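Local atomic coordinates of nitrate transport protein (PDB entry 3HN0), a protein that probably captures a small solute outside the membrane and hands it to an ABC transporter, as nitrate-type solute-binding proteins do. Residues S10-P15 with V59-N64; G79-G84 with A182-V187; V89-L94 with D161-I166; L99-N104 with R146-E151. All coordinates share one frame; numbering follows the deposited sequence. Where two conformers were deposited one is given.

Contact 1 (S10-P15 with V59-N64); sequences SVLRGP and VLPMIN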
loop_
_atom_site.group_PDB
_atom_site.type_symbol
_atom_site.label_atom_id
_atom_site.label_comp_id
_atom_site.label_asym_id
_atom_site.label_seq_id
_atom_site.Cartn_x
_atom_site.Cartn_y
_atom_site.Cartn_z
ATOM N N SER A 10 2.357 22.616 15.457
ATOM C CA SER A 10 1.246 22.148 16.279
ATOM C C SER A 10 0.879 20.764 15.797
ATOM O O SER A 10 0.572 20.595 14.618
ATOM C CB SER A 10 0.044 23.085 16.127
ATOM O OG SER A 10 0.379 24.400 16.513
ATOM N N VAL A 11 0.919 19.780 16.690
ATOM C CA VAL A 11 0.593 18.415 16.335
ATOM C C VAL A 11 -0.736 18.039 17.057
ATOM O O VAL A 11 -0.811 18.080 18.269
ATOM C CB VAL A 11 1.736 17.473 16.662
ATOM C CG1 VAL A 11 1.368 16.053 16.245
ATOM C CG2 VAL A 11 3.043 17.897 15.960
ATOM N N LEU A 12 -1.828 17.780 16.320
ATOM C CA LEU A 12 -3.059 17.297 16.995
ATOM C C LEU A 12 -2.714 16.030 17.819
ATOM O O LEU A 12 -2.049 15.143 17.340
ATOM C CB LEU A 12 -4.139 16.958 15.999
ATOM C CG LEU A 12 -5.474 16.485 16.582
ATOM C CD1 LEU A 12 -6.027 17.479 17.534
ATOM C CD2 LEU A 12 -6.446 16.241 15.412
ATOM N N ARG A 13 -3.137 15.991 19.079
ATOM C CA ARG A 13 -2.885 14.826 19.955
ATOM C C ARG A 13 -3.217 13.508 19.267
ATOM O O ARG A 13 -4.263 13.402 18.616
ATOM C CB ARG A 13 -3.758 14.961 21.219
ATOM C CG ARG A 13 -3.459 13.859 22.284
ATOM C CD ARG A 13 -4.118 14.185 23.672
ATOM N NE ARG A 13 -3.644 15.448 24.261
ATOM C CZ ARG A 13 -2.468 15.615 24.892
ATOM N NH1 ARG A 13 -1.605 14.607 25.026
ATOM N NH2 ARG A 13 -2.140 16.812 25.383
ATOM N N GLY A 14 -2.374 12.498 19.443
ATOM C CA GLY A 14 -2.574 11.218 18.750
ATOM C C GLY A 14 -1.274 10.628 18.307
ATOM O O GLY A 14 -0.205 11.150 18.669
ATOM N N PRO A 15 -1.318 9.606 17.439
ATOM C CA PRO A 15 -0.117 8.930 16.936
ATOM C C PRO A 15 0.877 9.698 16.002
ATOM O O PRO A 15 2.063 9.349 15.891
ATOM C CB PRO A 15 -0.685 7.693 16.265
ATOM C CG PRO A 15 -2.058 8.028 15.888
ATOM C CD PRO A 15 -2.566 9.030 16.868
ATOM N N VAL A 59 -0.326 19.602 12.140
ATOM C CA VAL A 59 -0.533 18.255 11.709
ATOM C C VAL A 59 -1.942 17.869 12.170
ATOM O O VAL A 59 -2.204 17.886 13.387
ATOM C CB VAL A 59 0.545 17.325 12.348
ATOM C CG1 VAL A 59 0.426 15.918 11.762
ATOM C CG2 VAL A 59 1.974 17.910 12.134
ATOM N N LEU A 60 -2.843 17.573 11.213
ATOM C CA LEU A 60 -4.262 17.344 11.487
ATOM C C LEU A 60 -4.842 16.525 10.362
ATOM O O LEU A 60 -4.181 16.270 9.335
ATOM C CB LEU A 60 -5.050 18.664 11.680
ATOM C CG LEU A 60 -5.359 19.535 10.431
ATOM C CD1 LEU A 60 -6.007 20.794 10.897
ATOM C CD2 LEU A 60 -4.129 19.901 9.599
ATOM N N PRO A 61 -6.088 16.104 10.531
ATOM C CA PRO A 61 -6.609 15.171 9.554
ATOM C C PRO A 61 -6.622 15.793 8.164
ATOM O O PRO A 61 -6.862 17.015 8.005
ATOM C CB PRO A 61 -8.020 14.910 10.044
ATOM C CG PRO A 61 -7.909 15.038 11.537
ATOM C CD PRO A 61 -6.999 16.236 11.684
HETATM N N MSE A 62 -6.320 14.945 7.181
HETATM C CA MSE A 62 -6.333 15.366 5.778
HETATM C C MSE A 62 -7.670 16.000 5.388
HETATM O O MSE A 62 -7.687 16.990 4.634
HETATM C CB MSE A 62 -6.005 14.176 4.856
HETATM C CG MSE A 62 -5.848 14.453 3.423
HETATM SE SE MSE A 62 -4.445 15.628 2.941
HETATM C CE MSE A 62 -3.028 14.375 3.358
ATOM N N ILE A 63 -8.785 15.471 5.885
ATOM C CA ILE A 63 -10.093 16.095 5.490
ATOM C C ILE A 63 -10.162 17.556 5.972
ATOM O O ILE A 63 -10.635 18.427 5.264
ATOM C CB ILE A 63 -11.334 15.246 5.880
ATOM C CG1 ILE A 63 -11.472 15.052 7.377
ATOM C CG2 ILE A 63 -11.236 13.826 5.214
ATOM C CD1 ILE A 63 -12.873 14.481 7.753
ATOM N N ASN A 64 -9.637 17.838 7.165
ATOM C CA ASN A 64 -9.612 19.214 7.653
ATOM C C ASN A 64 -8.737 20.065 6.806
ATOM O O ASN A 64 -9.043 21.229 6.540
ATOM C CB ASN A 64 -9.142 19.300 9.120
ATOM C CG ASN A 64 -10.098 18.597 10.093
ATOM O OD1 ASN A 64 -10.175 17.368 10.095
ATOM N ND2 ASN A 64 -10.807 19.365 10.914
#

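Contact 2 (G79-G84 with A182-V187); sequences GCPIWG and AQTAVV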
loop_
_atom_site.group_PDB
_atom_site.type_symbol
_atom_site.label_atom_id
_atom_site.label_comp_id
_atom_site.label_asym_id
_atom_site.label_seq_id
_atom_site.Cartn_x
_atom_site.Cartn_y
_atom_site.Cartn_z
ATOM N N GLY A 79 2.799 17.017 3.158
ATOM C CA GLY A 79 2.827 15.590 3.005
ATOM C C GLY A 79 2.178 14.896 4.165
ATOM O O GLY A 79 1.486 15.541 4.961
ATOM N N CYS A 80 2.426 13.596 4.266
ATOM C CA CYS A 80 1.784 12.738 5.279
ATOM C C CYS A 80 2.827 11.873 5.960
ATOM O O CYS A 80 3.593 11.209 5.267
ATOM C CB CYS A 80 0.700 11.917 4.637
ATOM S SG CYS A 80 -0.069 10.724 5.801
ATOM N N PRO A 81 2.856 11.851 7.328
ATOM C CA PRO A 81 3.906 11.140 8.043
ATOM C C PRO A 81 3.510 9.823 8.673
ATOM O O PRO A 81 4.346 9.185 9.310
ATOM C CB PRO A 81 4.219 12.116 9.177
ATOM C CG PRO A 81 2.918 12.728 9.514
ATOM C CD PRO A 81 2.193 12.828 8.188
ATOM N N ILE A 82 2.249 9.467 8.577
ATOM C CA ILE A 82 1.771 8.300 9.300
ATOM C C ILE A 82 0.705 7.657 8.428
ATOM O O ILE A 82 -0.088 8.326 7.762
ATOM C CB ILE A 82 1.304 8.702 10.748
ATOM C CG1 ILE A 82 0.815 7.478 11.564
ATOM C CG2 ILE A 82 0.155 9.741 10.691
ATOM C CD1 ILE A 82 0.436 7.768 13.068
ATOM N N TRP A 83 0.725 6.320 8.393
ATOM C CA TRP A 83 -0.072 5.576 7.424
ATOM C C TRP A 83 -0.939 4.465 8.070
ATOM O O TRP A 83 -1.716 3.803 7.403
ATOM C CB TRP A 83 0.862 4.995 6.331
ATOM C CG TRP A 83 1.583 6.126 5.627
ATOM C CD1 TRP A 83 2.730 6.727 6.030
ATOM C CD2 TRP A 83 1.103 6.876 4.494
ATOM N NE1 TRP A 83 3.033 7.787 5.216
ATOM C CE2 TRP A 83 2.071 7.883 4.229
ATOM C CE3 TRP A 83 -0.009 6.760 3.642
ATOM C CZ2 TRP A 83 1.941 8.786 3.210
ATOM C CZ3 TRP A 83 -0.128 7.656 2.587
ATOM C CH2 TRP A 83 0.844 8.684 2.391
ATOM N N GLY A 84 -0.787 4.263 9.362
ATOM C CA GLY A 84 -1.493 3.198 10.095
ATOM C C GLY A 84 -2.334 3.816 11.195
ATOM O O GLY A 84 -1.860 4.077 12.295
ATOM N N ALA A 182 -3.648 8.390 2.679
ATOM C CA ALA A 182 -3.017 9.576 3.214
ATOM C C ALA A 182 -4.048 10.334 4.081
ATOM O O ALA A 182 -4.640 11.326 3.659
ATOM C CB ALA A 182 -2.428 10.416 2.092
ATOM N N GLN A 183 -4.247 9.863 5.309
ATOM C CA GLN A 183 -5.329 10.384 6.187
ATOM C C GLN A 183 -4.893 11.520 7.071
ATOM O O GLN A 183 -5.739 12.159 7.660
ATOM C CB GLN A 183 -5.898 9.318 7.165
ATOM C CG GLN A 183 -6.057 8.004 6.634
ATOM C CD GLN A 183 -6.721 7.094 7.587
ATOM O OE1 GLN A 183 -7.533 7.526 8.431
ATOM N NE2 GLN A 183 -6.391 5.824 7.484
ATOM N N THR A 184 -3.580 11.746 7.179
ATOM C CA THR A 184 -3.019 12.741 8.051
ATOM C C THR A 184 -2.178 13.737 7.256
ATOM O O THR A 184 -1.397 13.331 6.378
ATOM C CB THR A 184 -2.142 12.085 9.094
ATOM O OG1 THR A 184 -2.911 11.120 9.822
ATOM C CG2 THR A 184 -1.548 13.135 10.036
ATOM N N ALA A 185 -2.404 15.018 7.510
ATOM C CA ALA A 185 -1.775 16.090 6.784
ATOM C C ALA A 185 -0.827 16.865 7.659
ATOM O O ALA A 185 -1.160 17.246 8.808
ATOM C CB ALA A 185 -2.817 17.105 6.249
ATOM N N VAL A 186 0.343 17.122 7.096
ATOM C CA VAL A 186 1.220 18.184 7.599
ATOM C C VAL A 186 0.982 19.363 6.688
ATOM O O VAL A 186 1.304 19.297 5.490
ATOM C CB VAL A 186 2.707 17.774 7.589
ATOM C CG1 VAL A 186 3.589 18.926 8.086
ATOM C CG2 VAL A 186 2.949 16.496 8.408
ATOM N N VAL A 187 0.487 20.462 7.248
ATOM C CA VAL A 187 0.222 21.673 6.474
ATOM C C VAL A 187 1.104 22.820 6.955
ATOM O O VAL A 187 1.576 22.800 8.096
ATOM C CB VAL A 187 -1.274 22.076 6.554
ATOM C CG1 VAL A 187 -2.146 20.872 6.029
ATOM C CG2 VAL A 187 -1.686 22.588 7.950
HETATM O O HOH W 1 -2.616 8.777 8.138
HETATM O O HOH W 2 -3.765 5.263 6.366
#

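Contact 3 (V89-L94 with D161-I166); sequences VEKTPL and DSSLRI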
loop_
_atom_site.group_PDB
_atom_site.type_symbol
_atom_site.label_atom_id
_atom_site.label_comp_id
_atom_site.label_asym_id
_atom_site.label_seq_id
_atom_site.Cartn_x
_atom_site.Cartn_y
_atom_site.Cartn_z
ATOM N N VAL A 89 -10.846 -4.439 15.875
ATOM C CA VAL A 89 -10.596 -5.393 16.942
ATOM C C VAL A 89 -11.900 -6.109 17.308
ATOM O O VAL A 89 -12.977 -5.529 17.233
ATOM C CB VAL A 89 -9.996 -4.709 18.193
ATOM C CG1 VAL A 89 -8.630 -4.120 17.865
ATOM C CG2 VAL A 89 -10.937 -3.581 18.767
ATOM N N GLU A 90 -11.777 -7.369 17.681
ATOM C CA GLU A 90 -12.924 -8.169 18.054
ATOM C C GLU A 90 -12.545 -9.067 19.218
ATOM O O GLU A 90 -11.397 -9.533 19.312
ATOM C CB GLU A 90 -13.446 -8.993 16.851
ATOM C CG GLU A 90 -13.509 -8.220 15.531
ATOM C CD GLU A 90 -14.229 -8.968 14.413
ATOM O OE1 GLU A 90 -15.408 -9.352 14.617
ATOM O OE2 GLU A 90 -13.629 -9.143 13.320
ATOM N N LYS A 91 -13.519 -9.295 20.090
ATOM C CA LYS A 91 -13.384 -10.242 21.181
ATOM C C LYS A 91 -13.877 -11.596 20.733
ATOM O O LYS A 91 -14.787 -11.679 19.915
ATOM C CB LYS A 91 -14.213 -9.801 22.378
ATOM C CG LYS A 91 -13.558 -8.711 23.147
ATOM C CD LYS A 91 -14.343 -8.266 24.374
ATOM C CE LYS A 91 -14.448 -9.356 25.445
ATOM N NZ LYS A 91 -14.051 -8.886 26.798
ATOM N N THR A 92 -13.246 -12.639 21.282
ATOM C CA THR A 92 -13.701 -14.028 21.168
ATOM C C THR A 92 -14.005 -14.553 22.574
ATOM O O THR A 92 -13.125 -14.517 23.445
ATOM C CB THR A 92 -12.615 -14.936 20.550
ATOM O OG1 THR A 92 -12.066 -14.278 19.407
ATOM C CG2 THR A 92 -13.197 -16.304 20.139
ATOM N N PRO A 93 -15.246 -15.018 22.809
ATOM C CA PRO A 93 -16.366 -15.076 21.869
ATOM C C PRO A 93 -17.003 -13.724 21.605
ATOM O O PRO A 93 -16.874 -12.784 22.412
ATOM C CB PRO A 93 -17.376 -16.000 22.573
ATOM C CG PRO A 93 -17.063 -15.862 24.028
ATOM C CD PRO A 93 -15.569 -15.686 24.090
ATOM N N LEU A 94 -17.690 -13.642 20.470
ATOM C CA LEU A 94 -18.421 -12.449 20.098
ATOM C C LEU A 94 -19.840 -12.541 20.656
ATOM O O LEU A 94 -20.683 -13.291 20.149
ATOM C CB LEU A 94 -18.445 -12.307 18.583
ATOM C CG LEU A 94 -19.072 -11.010 18.083
ATOM C CD1 LEU A 94 -18.066 -9.876 18.204
ATOM C CD2 LEU A 94 -19.556 -11.185 16.650
ATOM N N ASP A 161 -7.303 -6.265 27.788
ATOM C CA ASP A 161 -8.193 -7.366 27.542
ATOM C C ASP A 161 -7.461 -8.316 26.640
ATOM O O ASP A 161 -7.426 -8.147 25.403
ATOM C CB ASP A 161 -9.491 -6.910 26.869
ATOM C CG ASP A 161 -10.506 -8.041 26.764
ATOM O OD1 ASP A 161 -10.104 -9.235 26.788
ATOM O OD2 ASP A 161 -11.711 -7.739 26.677
ATOM N N SER A 162 -6.890 -9.344 27.252
ATOM C CA SER A 162 -6.046 -10.243 26.502
ATOM C C SER A 162 -6.769 -11.194 25.574
ATOM O O SER A 162 -6.087 -11.912 24.844
ATOM C CB SER A 162 -5.114 -11.014 27.447
ATOM O OG SER A 162 -5.845 -11.997 28.118
ATOM N N SER A 163 -8.110 -11.206 25.638
ATOM C CA SER A 163 -8.993 -11.866 24.675
ATOM C C SER A 163 -9.101 -11.113 23.320
ATOM O O SER A 163 -9.314 -11.729 22.291
ATOM C CB SER A 163 -10.390 -12.111 25.281
ATOM O OG SER A 163 -11.336 -11.047 25.131
ATOM N N LEU A 164 -8.868 -9.805 23.341
ATOM C CA LEU A 164 -9.126 -8.934 22.205
ATOM C C LEU A 164 -8.052 -9.214 21.161
ATOM O O LEU A 164 -6.901 -9.415 21.514
ATOM C CB LEU A 164 -9.054 -7.454 22.642
ATOM C CG LEU A 164 -9.611 -6.444 21.680
ATOM C CD1 LEU A 164 -11.174 -6.585 21.519
ATOM C CD2 LEU A 164 -9.159 -5.018 22.149
ATOM N N ARG A 165 -8.442 -9.207 19.891
ATOM C CA ARG A 165 -7.531 -9.385 18.779
ATOM C C ARG A 165 -7.796 -8.363 17.678
ATOM O O ARG A 165 -8.934 -8.022 17.425
ATOM C CB ARG A 165 -7.673 -10.798 18.190
ATOM C CG ARG A 165 -7.290 -11.921 19.152
ATOM C CD ARG A 165 -5.762 -12.068 19.290
ATOM N NE ARG A 165 -5.388 -13.188 20.174
ATOM C CZ ARG A 165 -5.283 -13.104 21.500
ATOM N NH1 ARG A 165 -5.531 -11.947 22.117
ATOM N NH2 ARG A 165 -4.948 -14.181 22.224
ATOM N N ILE A 166 -6.736 -7.957 16.986
ATOM C CA ILE A 166 -6.873 -7.216 15.719
ATOM C C ILE A 166 -7.304 -8.247 14.658
ATOM O O ILE A 166 -6.672 -9.287 14.526
ATOM C CB ILE A 166 -5.592 -6.573 15.314
ATOM C CG1 ILE A 166 -5.218 -5.474 16.299
ATOM C CG2 ILE A 166 -5.717 -6.019 13.910
ATOM C CD1 ILE A 166 -3.827 -4.878 16.058
HETATM O O HOH W 3 -10.615 -12.319 19.307
#

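Contact 4 (L99-N104 with R146-E151); sequences LYVFGN and RAVLGE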
loop_
_atom_site.group_PDB
_atom_site.type_symbol
_atom_site.label_atom_id
_atom_site.label_comp_id
_atom_site.label_asym_id
_atom_site.label_seq_id
_atom_site.Cartn_x
_atom_site.Cartn_y
_atom_site.Cartn_z
ATOM N N LEU A 99 -20.612 -3.008 15.893
ATOM C CA LEU A 99 -19.293 -2.462 15.705
ATOM C C LEU A 99 -19.300 -1.025 16.160
ATOM O O LEU A 99 -20.005 -0.181 15.599
ATOM C CB LEU A 99 -18.856 -2.563 14.233
ATOM C CG LEU A 99 -17.564 -1.876 13.795
ATOM C CD1 LEU A 99 -16.433 -2.365 14.618
ATOM C CD2 LEU A 99 -17.342 -2.157 12.279
ATOM N N TYR A 100 -18.530 -0.741 17.195
ATOM C CA TYR A 100 -18.505 0.589 17.752
ATOM C C TYR A 100 -17.463 1.419 17.051
ATOM O O TYR A 100 -16.300 1.006 16.952
ATOM C CB TYR A 100 -18.222 0.556 19.245
ATOM C CG TYR A 100 -19.408 0.146 20.063
ATOM C CD1 TYR A 100 -19.802 -1.173 20.126
ATOM C CD2 TYR A 100 -20.159 1.096 20.767
ATOM C CE1 TYR A 100 -20.945 -1.560 20.894
ATOM C CE2 TYR A 100 -21.243 0.730 21.534
ATOM C CZ TYR A 100 -21.630 -0.591 21.591
ATOM O OH TYR A 100 -22.732 -0.948 22.347
ATOM N N VAL A 101 -17.886 2.617 16.629
ATOM C CA VAL A 101 -17.085 3.521 15.833
ATOM C C VAL A 101 -17.064 4.904 16.487
ATOM O O VAL A 101 -18.110 5.450 16.841
ATOM C CB VAL A 101 -17.708 3.627 14.386
ATOM C CG1 VAL A 101 -16.915 4.572 13.536
ATOM C CG2 VAL A 101 -17.813 2.237 13.742
ATOM N N PHE A 102 -15.875 5.451 16.668
ATOM C CA PHE A 102 -15.724 6.789 17.184
ATOM C C PHE A 102 -15.698 7.798 15.990
ATOM O O PHE A 102 -15.622 7.412 14.833
ATOM C CB PHE A 102 -14.467 6.888 18.050
ATOM C CG PHE A 102 -13.183 6.701 17.282
ATOM C CD1 PHE A 102 -12.667 5.409 17.042
ATOM C CD2 PHE A 102 -12.478 7.794 16.799
ATOM C CE1 PHE A 102 -11.493 5.235 16.314
ATOM C CE2 PHE A 102 -11.284 7.617 16.094
ATOM C CZ PHE A 102 -10.808 6.330 15.827
ATOM N N GLY A 103 -15.808 9.083 16.293
ATOM C CA GLY A 103 -15.744 10.119 15.263
ATOM C C GLY A 103 -16.791 10.041 14.170
ATOM O O GLY A 103 -16.493 10.248 12.985
ATOM N N ASN A 104 -18.038 9.781 14.563
ATOM C CA ASN A 104 -19.146 9.797 13.637
ATOM C C ASN A 104 -19.043 10.971 12.662
ATOM O O ASN A 104 -18.823 12.082 13.099
ATOM C CB ASN A 104 -20.491 9.890 14.373
ATOM C CG ASN A 104 -21.656 9.991 13.409
ATOM O OD1 ASN A 104 -22.131 11.089 13.099
ATOM N ND2 ASN A 104 -22.079 8.861 12.881
ATOM N N ARG A 146 -16.687 -5.377 19.537
ATOM C CA ARG A 146 -16.121 -5.172 18.211
ATOM C C ARG A 146 -16.040 -3.672 18.031
ATOM O O ARG A 146 -16.999 -2.968 18.352
ATOM C CB ARG A 146 -17.032 -5.908 17.215
ATOM C CG ARG A 146 -16.935 -5.610 15.760
ATOM C CD ARG A 146 -18.066 -6.384 15.002
ATOM N NE ARG A 146 -17.701 -7.767 14.739
ATOM C CZ ARG A 146 -18.542 -8.707 14.303
ATOM N NH1 ARG A 146 -19.819 -8.432 14.093
ATOM N NH2 ARG A 146 -18.099 -9.931 14.068
ATOM N N ALA A 147 -14.870 -3.193 17.574
ATOM C CA ALA A 147 -14.619 -1.785 17.469
ATOM C C ALA A 147 -13.492 -1.486 16.509
ATOM O O ALA A 147 -12.760 -2.373 16.086
ATOM C CB ALA A 147 -14.287 -1.207 18.877
ATOM N N VAL A 148 -13.417 -0.211 16.157
ATOM C CA VAL A 148 -12.265 0.308 15.459
ATOM C C VAL A 148 -11.490 1.236 16.377
ATOM O O VAL A 148 -12.076 2.024 17.114
ATOM C CB VAL A 148 -12.632 1.019 14.152
ATOM C CG1 VAL A 148 -13.076 -0.001 13.092
ATOM C CG2 VAL A 148 -13.650 2.085 14.395
ATOM N N LEU A 149 -10.159 1.115 16.323
ATOM C CA LEU A 149 -9.237 1.909 17.160
ATOM C C LEU A 149 -7.935 2.194 16.430
ATOM O O LEU A 149 -7.495 1.419 15.616
ATOM C CB LEU A 149 -8.895 1.171 18.473
ATOM C CG LEU A 149 -9.987 1.050 19.523
ATOM C CD1 LEU A 149 -9.519 0.095 20.663
ATOM C CD2 LEU A 149 -10.447 2.356 20.106
ATOM N N GLY A 150 -7.288 3.282 16.837
ATOM C CA GLY A 150 -5.892 3.585 16.505
ATOM C C GLY A 150 -5.092 3.733 17.796
ATOM O O GLY A 150 -5.631 3.615 18.885
ATOM N N GLU A 151 -3.799 3.986 17.663
ATOM C CA GLU A 151 -2.891 4.016 18.793
ATOM C C GLU A 151 -2.985 5.325 19.533
ATOM O O GLU A 151 -3.217 6.317 18.905
ATOM C CB GLU A 151 -1.491 3.794 18.284
ATOM C CG GLU A 151 -1.309 2.395 17.663
ATOM C CD GLU A 151 -1.341 1.292 18.684
ATOM O OE1 GLU A 151 -1.511 1.540 19.915
ATOM O OE2 GLU A 151 -1.201 0.152 18.263
#

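Contact 1 (S10-P15 with V59-N64)
V59 is held by S10 and L12 through both of its backbone polar atoms. Its N gives a hydrogen bond to S10 O at 2.8 Å, and its O takes one from L12 N at 3.0 Å. The two bonds differ in straightness: the N-H...O angle is 140° at S10 O and 165° at V59 O. This is the pattern of a parallel bridge, with V11 opposite V59 and the neighbours of V11 supplying the partners. It joins strands 6-12 and 57-61 inside the mixed sheet, probably in the first of the two lobes of the binding-protein fold. S10 OG is hydrogen-bonded elsewhere, to T55.

V11 and V59 stand side by side on the same face of the sheet, pointing the same way. In both, CG2 lies beside the backbone N and anti to the carbonyl carbon (CG1 chi1 -179° in V11), and these matching branches touch, CG2 to CG2, at 4.0 Å. F20 packs on both valines, while T184 and V186 flank V59 from the next strand.

L12 points toward the neighbouring strand. Its CB sits 3.4 Å from V59 O, and its CD2 meets P61 CD at 3.8 Å, the two side chains crossing at about a right angle. P61 occupies the N-cap position of helix 62-70, so this contact lies where strand gives way to helix. L12 also packs on P43. Between the two segments the polar bonding is entirely main-chain and the side-chain contacts are apolar, which implies that backbone pairing sets the register while valine, leucine and proline carbons pack around it.

Contact 2 (G79-G84 with A182-V187)
I82 and T184 are joined through a water that donates to I82 O at 2.6 Å and pairs with T184 OG1 at 2.9 Å. They belong to strands 76-82 and 184-188, antiparallel neighbours in a sheet whose order is consistent with the type II periplasmic binding fold, with the strand that probably returns from the second lobe inserted between 57-61 and 76-82. A second water bridges the two segments nearby, donating to W83 O and accepting from Q183 NE2.

The direct backbone bond runs from V186 N to G79 O, 2.9 Å long with an N-H...O angle of 170°, so G79 and V186 form a hydrogen-bonded antiparallel pair. T184 O, buried here, has no hydrogen-bonding partner in the model; C80 CA approaches it at 3.4 Å in a CA-H...O contact.

The first bond of the W83 side chain points away from 182-187, but its six-membered ring comes back to A182, with W83 CZ3 3.6 Å from A182 CB. C80 SG lies over one face of the indole, offset toward the rim, and NE1 is hydrogen-bonded to Y243 O. An alanine in place of W83 would probably leave Y243 O without this donor and open a gap beside C80 SG and the A182 methyl. The indole also lies close to a bound 1,2-ethanediol, a likely crystallisation additive.

T184 rests on I82 by its CB and OG1, both near I82 CG2, the branch set between the backbone N and carbonyl carbon of I82. Beyond it, the proline ring of P81 crosses V186, with P81 CD 3.8 Å from V186 CG2.

Contact 3 (V89-L94 with D161-I166)
The carboxylate of D161 is gripped on both oxygens. D161 OD2 receives K91 NZ on its syn lone pair, in a salt bridge of 2.6 Å, while S163 supplies two donors to OD1: its OG on the syn side, 34° out of the plane, and its N on the anti side, 25° out, both from the same face. R165 NH1 meets L164 O in the guanidinium plane and S162 O tilted from it, itself standing above both carbonyl planes. The carboxylate of E90 is salt-bridged to R146 and hydrogen-bonded to T167.

The segments meet at one flank of the antiparallel sheet of the probable second lobe, where strand 87-90 lies between 146-149 and 165-169. E90 and R165 are a hydrogen-bonded pair: E90 N bonds to R165 O at 2.9 Å and R165 N to E90 O at 3.0 Å. A water also donates to E90 O. V89 and I166 form the adjoining non-hydrogen-bonded pair.

D161 follows helix 153-160 and opens a type I turn to L164; the bond from S163 N to OD1 makes an Asx turn within it. The K91 chain, bent at chi3 and chi4 (129°, unstaggered), brings NZ to OD2, the two side chains crossing at about a right angle. An alanine at D161 would probably leave the K91 ammonium without its mate and S163 OG without its acceptor, removing the Asx turn.

L164 packs against helix 153-160, with its CD1 3.6 Å from K91 CG and its CG 3.9 Å from V89 CB. On the face carrying V89 and I166, V89 CG1 touches I166 CG1 at 4.0 Å.

Contact 4 (L99-N104 with R146-E151)
L99 extends with CG anti to its backbone N (chi1 172°), and its second torsion, 56°, places CD1 over the backbone of A147. The fit is tight there, with L99 CD1 only 3.4 Å from A147 CA, and the same methyl reaches R146 CG at 3.5 Å. F102 takes the other course: its CG stands between the backbone N and the carbonyl carbon (chi1 66°), and the ring comes in edge-on to V148 O, near the ring plane. F102 CE1 is 3.4 Å from that oxygen, which is buried and has no hydrogen-bonding partner in the model; the slightly positive ring edge may ease this.

Y100 and A147 make a single backbone bridge, the segments running in nearly the same direction. Y100 N bonds to R146 O at 2.9 Å, and V148 N to Y100 O at 3.2 Å. This bridge brings the short strand 99-100, with 125-126 on its far side, against strand 146-149 of the antiparallel sheet. The resulting order, 125-126, 99-100, 146-149, 87-90, 165-169, is consistent with the second lobe of a type II periplasmic binding fold.

R146 O also lies at the edge of the Y100 ring, in its plane. The guanidinium of R146 turns elsewhere, to a salt bridge with E90 and a cation-pi contact with Y123. Further along, V101 CG1 lies 4.2 Å from V148 CG2; V148 also packs on T112 of helix 107-119, and V101 on L125.

Contacts 1 and 2 share the sheet of the probable first lobe, their centres 8 Å apart. A probable hydrogen bond from A185 N to L60 O (2.8 Å) links strands 57-61 and 184-188, and M62 N, at the start of helix 62-70, probably bonds Q183 O (2.9 Å) just before strand 184-188. In the other lobe, contacts 3 and 4 meet where V89 N probably bonds to A147 O at 2.8 Å. Both are nested in the loop that contact 2 closes, with centres of contacts 2 and 3 about 29 Å apart. Contacts 1 and 4 touch where P15 CD meets E151 O at 3.5 Å. A bound 1,2-ethanediol about 3 Å from the W83 side chain may mark a pocket near contact 2.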